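Local coordinates for Ras GTPase-activating-like protein rng2 (Schizosaccharomyces pombe, PDB 1P2X) that binds actin filaments through its calponin-homology domain and helps build the contractile F-actin ring at the division site, at residues Y7-R12 / T33-L38; V13-K18 / C108-S113. All blocks are in the same frame, centred on the assembly; numbering follows the deposited sequence.

Interaction 1: Y7-R12 / T33-L38; sequences YDYLCR and TFEQSL
The backbones that carry Tyr9, on the long helix 2-23, and Glu35, on the short, weakly bonded helix 34-37, stay well apart, 11.4 Å from Tyr9 CA to Glu35 CA, and the two side chains bridge the distance by reaching toward each other from opposite directions. CG of Tyr9 stands anti to the backbone N (chi1 180°), which carries the phenol away from its own helix until its hydroxyl meets the carboxylate. Tyr9 OH donates to Glu35 OE1 over 2.5 Å, a short hydrogen bond. The acceptor lies at the edge of the ring and in its plane, 3.4 Å from Tyr9 CZ. The carboxylate is turned 69° from the ring; Tyr9 OH lies 66° out of the carboxylate plane and meets OE1 from above. Pro103 and Ile106 of helix 102-117 pack against the Tyr9 side chain.

Both segments belong to the calponin-homology fold, an all-helical domain, and this bond ties its first long helix to the short one through two buried residues. The other carboxylate oxygen, Glu35 OE2, forms a salt bridge with Arg145 of helix 136-147, which probably offsets the buried charge. Replacing Glu35 by alanine removes both oxygens, which would probably cost Arg145 this salt bridge and leave the buried Tyr9 hydroxyl without this acceptor. Within helix 34-37, Ser37 OG donates to Phe34 O at 2.6 Å.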
ATOM      1  N   TYR A   7      -0.995   0.374 -16.368  1.00  8.11           N
ATOM      2  CA  TYR A   7      -0.050  -0.717 -16.162  1.00  9.40           C
ATOM      3  C   TYR A   7       1.034  -0.392 -15.134  1.00  9.16           C
ATOM      4  O   TYR A   7       1.361  -1.222 -14.289  1.00  9.28           O
ATOM      5  CB  TYR A   7       0.631  -1.104 -17.476  1.00  8.98           C
ATOM      6  CG  TYR A   7       1.808  -2.039 -17.281  1.00  8.00           C
ATOM      7  CD1 TYR A   7       1.614  -3.407 -17.086  1.00 10.93           C
ATOM      8  CD2 TYR A   7       3.121  -1.557 -17.286  1.00  7.70           C
ATOM      9  CE1 TYR A   7       2.700  -4.274 -16.909  1.00 10.27           C
ATOM     10  CE2 TYR A   7       4.213  -2.415 -17.101  1.00  7.68           C
ATOM     11  CZ  TYR A   7       3.989  -3.767 -16.914  1.00  7.25           C
ATOM     12  OH  TYR A   7       5.051  -4.612 -16.736  1.00 11.40           O
ATOM     13  N   ASP A   8       1.602   0.806 -15.227  1.00  9.47           N
ATOM     14  CA  ASP A   8       2.654   1.233 -14.314  1.00 10.56           C
ATOM     15  C   ASP A   8       2.174   1.242 -12.865  1.00 10.87           C
ATOM     16  O   ASP A   8       2.838   0.679 -11.998  1.00 11.90           O
ATOM     17  CG  ASP A   8       4.157   2.548 -15.839  1.00 11.75           C
ATOM     18  OD1 ASP A   8       4.666   1.461 -16.206  1.00 14.58           O
ATOM     19  OD2 ASP A   8       4.522   3.619 -16.360  1.00 14.76           O
ATOM     20  N   TYR A   9       1.021   1.863 -12.614  1.00  8.74           N
ATOM     21  CA  TYR A   9       0.475   1.929 -11.266  1.00  9.02           C
ATOM     22  C   TYR A   9       0.225   0.525 -10.707  1.00  8.97           C
ATOM     23  O   TYR A   9       0.423   0.278  -9.514  1.00  8.48           O
ATOM     24  CB  TYR A   9      -0.821   2.762 -11.211  1.00  7.53           C
ATOM     25  CG  TYR A   9      -1.393   2.822  -9.810  1.00  7.38           C
ATOM     26  CD1 TYR A   9      -0.662   3.397  -8.767  1.00 11.88           C
ATOM     27  CD2 TYR A   9      -2.607   2.217  -9.501  1.00  8.95           C
ATOM     28  CE1 TYR A   9      -1.126   3.363  -7.446  1.00 11.07           C
ATOM     29  CE2 TYR A   9      -3.082   2.190  -8.185  1.00 11.20           C
ATOM     30  CZ  TYR A   9      -2.333   2.758  -7.166  1.00  9.72           C
ATOM     31  OH  TYR A   9      -2.767   2.691  -5.863  1.00 12.68           O
ATOM     32  N   LEU A  10      -0.205  -0.392 -11.564  1.00  7.05           N
ATOM     33  CA  LEU A  10      -0.421  -1.764 -11.126  1.00  8.66           C
ATOM     34  C   LEU A  10       0.907  -2.389 -10.727  1.00  7.26           C
ATOM     35  O   LEU A  10       0.962  -3.227  -9.826  1.00  8.64           O
ATOM     36  CB  LEU A  10      -1.100  -2.598 -12.228  1.00  9.41           C
ATOM     37  CG  LEU A  10      -2.629  -2.509 -12.270  1.00  7.75           C
ATOM     38  CD1 LEU A  10      -3.176  -3.237 -13.504  1.00  7.90           C
ATOM     39  CD2 LEU A  10      -3.202  -3.106 -10.990  1.00  6.19           C
ATOM     40  N   CYS A  11       1.986  -1.994 -11.397  1.00  9.00           N
ATOM     41  CA  CYS A  11       3.304  -2.506 -11.026  1.00  7.63           C
ATOM     42  C   CYS A  11       3.679  -1.947  -9.660  1.00  7.99           C
ATOM     43  O   CYS A  11       4.246  -2.652  -8.833  1.00  9.71           O
ATOM     44  CB  CYS A  11       4.374  -2.099 -12.037  1.00  9.68           C
ATOM     45  SG  CYS A  11       4.254  -2.942 -13.620  1.00 11.74           S
ATOM     46  N   ARG A  12       3.351  -0.681  -9.424  1.00  4.76           N
ATOM     47  CA  ARG A  12       3.650  -0.069  -8.144  1.00  6.02           C
ATOM     48  C   ARG A  12       2.905  -0.800  -7.033  1.00  8.77           C
ATOM     49  O   ARG A  12       3.477  -1.087  -5.977  1.00 12.28           O
ATOM     50  CB  ARG A  12       3.283   1.418  -8.156  1.00  6.72           C
ATOM     51  CG  ARG A  12       3.898   2.218  -9.335  1.00  5.88           C
ATOM     52  CD  ARG A  12       5.418   2.420  -9.213  1.00  3.06           C
ATOM     53  NE  ARG A  12       6.220   1.295  -9.702  1.00  5.33           N
ATOM     54  CZ  ARG A  12       6.481   1.050 -10.981  1.00  5.66           C
ATOM     55  NH1 ARG A  12       6.005   1.848 -11.930  1.00  7.55           N
ATOM     56  NH2 ARG A  12       7.249   0.023 -11.320  1.00  4.92           N
ATOM     57  N   THR A  33      -6.916  -6.389  -6.432  1.00 10.85           N
ATOM     58  CA  THR A  33      -7.808  -6.140  -5.306  1.00 11.56           C
ATOM     59  C   THR A  33      -7.038  -5.873  -4.020  1.00 10.82           C
ATOM     60  O   THR A  33      -7.629  -5.802  -2.945  1.00 11.10           O
ATOM     61  CB  THR A  33      -8.753  -7.328  -5.090  1.00 11.48           C
ATOM     62  OG1 THR A  33      -7.980  -8.530  -4.982  1.00 18.30           O
ATOM     63  CG2 THR A  33      -9.685  -7.490  -6.284  1.00 13.98           C
ATOM     64  N   PHE A  34      -5.719  -5.712  -4.136  1.00 10.01           N
ATOM     65  CA  PHE A  34      -4.873  -5.496  -2.964  1.00  8.78           C
ATOM     66  C   PHE A  34      -5.128  -4.170  -2.245  1.00  8.27           C
ATOM     67  O   PHE A  34      -5.200  -4.147  -1.027  1.00 10.63           O
ATOM     68  CB  PHE A  34      -3.382  -5.625  -3.327  1.00  9.35           C
ATOM     69  CG  PHE A  34      -2.455  -5.488  -2.141  1.00 11.12           C
ATOM     70  CD1 PHE A  34      -2.457  -6.441  -1.128  1.00 13.02           C
ATOM     71  CD2 PHE A  34      -1.594  -4.400  -2.033  1.00 10.89           C
ATOM     72  CE1 PHE A  34      -1.610  -6.314  -0.015  1.00 17.24           C
ATOM     73  CE2 PHE A  34      -0.742  -4.264  -0.931  1.00 13.54           C
ATOM     74  CZ  PHE A  34      -0.751  -5.223   0.083  1.00 13.61           C
ATOM     75  N   GLU A  35      -5.259  -3.066  -2.975  1.00  7.07           N
ATOM     76  CA  GLU A  35      -5.516  -1.791  -2.308  1.00  8.63           C
ATOM     77  C   GLU A  35      -6.763  -1.850  -1.453  1.00  9.07           C
ATOM     78  O   GLU A  35      -6.769  -1.380  -0.317  1.00  9.39           O
ATOM     79  CB  GLU A  35      -5.689  -0.657  -3.305  1.00  9.68           C
ATOM     80  CG  GLU A  35      -4.476  -0.393  -4.139  1.00 10.54           C
ATOM     81  CD  GLU A  35      -4.854   0.279  -5.428  1.00 12.64           C
ATOM     82  OE1 GLU A  35      -4.948   1.528  -5.435  1.00 10.81           O
ATOM     83  OE2 GLU A  35      -5.077  -0.454  -6.420  1.00 13.35           O
ATOM     84  N   GLN A  36      -7.828  -2.417  -2.007  1.00  9.55           N
ATOM     85  CA  GLN A  36      -9.083  -2.514  -1.278  1.00 10.36           C
ATOM     86  C   GLN A  36      -8.968  -3.385  -0.034  1.00 10.89           C
ATOM     87  O   GLN A  36      -9.682  -3.154   0.939  1.00 13.18           O
ATOM     88  CB  GLN A  36     -10.201  -3.042  -2.191  1.00 12.00           C
ATOM     89  CG  GLN A  36     -10.718  -2.038  -3.233  1.00  9.64           C
ATOM     90  CD  GLN A  36     -11.510  -0.886  -2.627  1.00 11.43           C
ATOM     91  OE1 GLN A  36     -12.339  -1.086  -1.741  1.00 15.75           O
ATOM     92  NE2 GLN A  36     -11.266   0.324  -3.117  1.00 11.36           N
ATOM     93  N   SER A  37      -8.076  -4.375  -0.052  1.00 10.41           N
ATOM     94  CA  SER A  37      -7.927  -5.260   1.105  1.00 10.75           C
ATOM     95  C   SER A  37      -7.224  -4.595   2.288  1.00 10.01           C
ATOM     96  O   SER A  37      -7.248  -5.118   3.399  1.00 10.78           O
ATOM     97  CB  SER A  37      -7.177  -6.551   0.721  1.00 10.05           C
ATOM     98  OG  SER A  37      -5.825  -6.291   0.373  1.00  8.54           O
ATOM     99  N   LEU A  38      -6.594  -3.447   2.051  1.00 12.45           N
ATOM    100  CA  LEU A  38      -5.875  -2.756   3.117  1.00 11.56           C
ATOM    101  C   LEU A  38      -6.783  -1.809   3.879  1.00 10.51           C
ATOM    102  O   LEU A  38      -6.409  -1.298   4.928  1.00 12.55           O
ATOM    103  CB  LEU A  38      -4.677  -1.970   2.557  1.00  8.31           C
ATOM    104  CG  LEU A  38      -3.526  -2.698   1.858  1.00  7.16           C
ATOM    105  CD1 LEU A  38      -2.552  -1.661   1.265  1.00  7.08           C
ATOM    106  CD2 LEU A  38      -2.798  -3.627   2.817  1.00  6.84           C
TER

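Interaction 2: V13-K18 / C108-S113; sequences VDEAKK and CIHALS
Ala16 and His110 mark the closest backbone approach, with 6.1 Å between their CA atoms, where helix 13-18 and helix 108-113 cross at 51° with their axes 9.6 Å apart. The apolar part of the contact centres on the Ala16 methyl, directed toward the other helix. Ala16 CB meets Ile109 CG2 at 3.6 Å; the CG2 branch is anti to the backbone N because CG1 (chi1 -69°) sits beside that N. The same methyl also lies 3.7 Å from His110 CD2, approaching the imidazole obliquely. A small residue here lets the imidazole lie close to the helix backbone, as the 3.8 Å from His110 NE2 to Ala16 N indicates.

The polar part is a close approach of a carboxylate to a carbon of the ring. Glu15 OE1 comes to the edge of the imidazole, in its plane, 3.2 Å from His110 CE1, and the two flat groups are turned 52° apart. The ring nitrogen NE2 hydrogen-bonds the carbonyl oxygen of Arg12, one turn back on helix 2-23. Glu15 OE2 is itself held by a salt bridge to Arg12 and by the backbone N of Ser128. The nearby carboxylate would probably favour a positive histidine.

Around this core crossing of the calponin-homology domain, Phe156 meets the His110 ring edge-to-face, Trp19 and Ile20 of helix 2-23 pack on Ile109, and Cys108 and Leu112 of helix 102-117 turn to Phe76 and Ile80 of helix 76-82.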
ATOM      1  N   VAL A  13       1.630  -1.102  -7.268  1.00  9.81           N
ATOM      2  CA  VAL A  13       0.815  -1.821  -6.291  1.00  8.07           C
ATOM      3  C   VAL A  13       1.377  -3.233  -6.068  1.00  9.84           C
ATOM      4  O   VAL A  13       1.446  -3.717  -4.936  1.00 10.56           O
ATOM      5  CB  VAL A  13      -0.670  -1.926  -6.752  1.00  9.83           C
ATOM      6  CG1 VAL A  13      -1.502  -2.656  -5.699  1.00 10.24           C
ATOM      7  CG2 VAL A  13      -1.248  -0.553  -7.007  1.00  6.70           C
ATOM      8  N   ASP A  14       1.789  -3.881  -7.155  1.00  8.31           N
ATOM      9  CA  ASP A  14       2.355  -5.231  -7.088  1.00  7.89           C
ATOM     10  C   ASP A  14       3.643  -5.252  -6.251  1.00  8.82           C
ATOM     11  O   ASP A  14       3.863  -6.160  -5.448  1.00  8.65           O
ATOM     12  CB  ASP A  14       2.650  -5.741  -8.506  1.00  6.47           C
ATOM     13  CG  ASP A  14       2.913  -7.223  -8.547  1.00  7.09           C
ATOM     14  OD1 ASP A  14       4.050  -7.637  -8.886  1.00  8.97           O
ATOM     15  OD2 ASP A  14       1.987  -8.012  -8.249  1.00  9.73           O
ATOM     16  N   GLU A  15       4.491  -4.251  -6.458  1.00  6.28           N
ATOM     17  CA  GLU A  15       5.754  -4.131  -5.732  1.00  9.61           C
ATOM     18  C   GLU A  15       5.544  -3.945  -4.221  1.00  8.70           C
ATOM     19  O   GLU A  15       6.237  -4.556  -3.411  1.00  9.25           O
ATOM     20  CB  GLU A  15       6.580  -2.968  -6.308  1.00  7.99           C
ATOM     21  CG  GLU A  15       7.080  -3.208  -7.731  1.00  8.96           C
ATOM     22  CD  GLU A  15       7.454  -1.928  -8.452  1.00 13.57           C
ATOM     23  OE1 GLU A  15       7.384  -0.847  -7.825  1.00 16.23           O
ATOM     24  OE2 GLU A  15       7.814  -1.995  -9.648  1.00 12.16           O
ATOM     25  N   ALA A  16       4.586  -3.100  -3.855  1.00 10.27           N
ATOM     26  CA  ALA A  16       4.266  -2.861  -2.453  1.00  9.72           C
ATOM     27  C   ALA A  16       3.661  -4.135  -1.846  1.00 10.95           C
ATOM     28  O   ALA A  16       3.940  -4.467  -0.694  1.00 10.11           O
ATOM     29  CB  ALA A  16       3.276  -1.693  -2.325  1.00  9.31           C
ATOM     30  N   LYS A  17       2.830  -4.836  -2.614  1.00  7.63           N
ATOM     31  CA  LYS A  17       2.214  -6.062  -2.128  1.00  8.70           C
ATOM     32  C   LYS A  17       3.319  -7.060  -1.816  1.00  9.11           C
ATOM     33  O   LYS A  17       3.438  -7.529  -0.685  1.00  8.61           O
ATOM     34  CB  LYS A  17       1.259  -6.671  -3.164  1.00  8.53           C
ATOM     35  CG  LYS A  17       0.442  -7.844  -2.634  1.00  8.46           C
ATOM     36  CD  LYS A  17      -0.348  -8.581  -3.724  1.00  8.48           C
ATOM     37  CE  LYS A  17       0.588  -9.331  -4.664  1.00 12.49           C
ATOM     38  NZ  LYS A  17      -0.124 -10.191  -5.631  1.00 13.51           N
ATOM     39  N   LYS A  18       4.131  -7.373  -2.819  1.00  7.23           N
ATOM     40  CA  LYS A  18       5.227  -8.326  -2.645  1.00 12.01           C
ATOM     41  C   LYS A  18       6.097  -8.017  -1.428  1.00 10.16           C
ATOM     42  O   LYS A  18       6.439  -8.919  -0.674  1.00 11.19           O
ATOM     43  CB  LYS A  18       6.122  -8.352  -3.888  1.00 13.75           C
ATOM     44  CG  LYS A  18       5.471  -8.874  -5.169  1.00 16.69           C
ATOM     45  CD  LYS A  18       6.455  -8.676  -6.322  1.00 21.01           C
ATOM     46  CE  LYS A  18       6.961  -7.215  -6.350  1.00 23.53           C
ATOM     47  NZ  LYS A  18       8.244  -6.980  -7.096  1.00 17.10           N
ATOM     48  N   CYS A 108       2.874   5.541   0.320  1.00  7.93           N
ATOM     49  CA  CYS A 108       3.398   5.531   1.669  1.00  8.36           C
ATOM     50  C   CYS A 108       4.162   4.232   1.922  1.00  9.60           C
ATOM     51  O   CYS A 108       5.253   4.244   2.512  1.00  8.93           O
ATOM     52  CB  CYS A 108       2.261   5.698   2.682  1.00 12.05           C
ATOM     53  SG  CYS A 108       2.787   5.564   4.408  1.00 12.73           S
ATOM     54  N   ILE A 109       3.613   3.113   1.452  1.00  8.69           N
ATOM     55  CA  ILE A 109       4.261   1.816   1.645  1.00  8.20           C
ATOM     56  C   ILE A 109       5.634   1.727   0.966  1.00 11.02           C
ATOM     57  O   ILE A 109       6.562   1.123   1.506  1.00  8.38           O
ATOM     58  CB  ILE A 109       3.360   0.677   1.140  1.00  9.56           C
ATOM     59  CG1 ILE A 109       2.140   0.541   2.064  1.00  9.36           C
ATOM     60  CG2 ILE A 109       4.149  -0.628   1.055  1.00  8.45           C
ATOM     61  CD1 ILE A 109       1.124  -0.466   1.609  1.00  8.91           C
ATOM     62  N   HIS A 110       5.758   2.321  -0.220  1.00  9.06           N
ATOM     63  CA  HIS A 110       7.028   2.311  -0.936  1.00  8.68           C
ATOM     64  C   HIS A 110       8.071   3.125  -0.147  1.00 10.37           C
ATOM     65  O   HIS A 110       9.199   2.674   0.059  1.00  7.80           O
ATOM     66  CB  HIS A 110       6.875   2.911  -2.345  1.00  8.25           C
ATOM     67  CG  HIS A 110       6.364   1.949  -3.377  1.00  8.14           C
ATOM     68  ND1 HIS A 110       7.075   1.644  -4.519  1.00  7.14           N
ATOM     69  CD2 HIS A 110       5.193   1.272  -3.472  1.00  5.48           C
ATOM     70  CE1 HIS A 110       6.367   0.821  -5.272  1.00  8.24           C
ATOM     71  NE2 HIS A 110       5.217   0.584  -4.664  1.00  4.92           N
ATOM     72  N   ALA A 111       7.680   4.318   0.294  1.00  7.83           N
ATOM     73  CA  ALA A 111       8.582   5.201   1.030  1.00  9.13           C
ATOM     74  C   ALA A 111       9.037   4.525   2.325  1.00 10.44           C
ATOM     75  O   ALA A 111      10.219   4.562   2.673  1.00 10.67           O
ATOM     76  CB  ALA A 111       7.891   6.527   1.331  1.00  8.21           C
ATOM     77  N   LEU A 112       8.096   3.901   3.033  1.00 10.66           N
ATOM     78  CA  LEU A 112       8.432   3.180   4.253  1.00 10.62           C
ATOM     79  C   LEU A 112       9.443   2.069   3.947  1.00 12.21           C
ATOM     80  O   LEU A 112      10.433   1.915   4.660  1.00 13.15           O
ATOM     81  CB  LEU A 112       7.182   2.569   4.883  1.00 10.87           C
ATOM     82  CG  LEU A 112       7.404   1.785   6.183  1.00 10.89           C
ATOM     83  CD1 LEU A 112       7.842   2.758   7.279  1.00  9.67           C
ATOM     84  CD2 LEU A 112       6.128   1.039   6.598  1.00  8.15           C
ATOM     85  N   SER A 113       9.205   1.304   2.883  1.00 10.08           N
ATOM     86  CA  SER A 113      10.108   0.212   2.539  1.00 10.02           C
ATOM     87  C   SER A 113      11.540   0.714   2.369  1.00 11.52           C
ATOM     88  O   SER A 113      12.493   0.065   2.822  1.00  9.12           O
ATOM     89  CB  SER A 113       9.670  -0.498   1.257  1.00  8.85           C
ATOM     90  OG  SER A 113       9.963   0.286   0.118  1.00 12.40           O
TER

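Both interactions are buried and draw on successive parts of helix 2-23, with centres about 10 Å apart. Interaction 1 ties that helix to the short, weakly bonded helix 34-37 and buries 90 Å² through a single pair of long polar side chains. Interaction 2 joins it to helix 102-117 in a direct helix crossing that buries 193 Å², where small and branched side chains pack beside a buried carboxylate-imidazole approach. They meet directly: the carbonyl of Arg12, in one segment of interaction 1, accepts a probable hydrogen bond from His110 of interaction 2, 2.7 Å from Arg12 O to His110 NE2. Phe34 against Lys17 and Leu38 against Ile109 add packing between them.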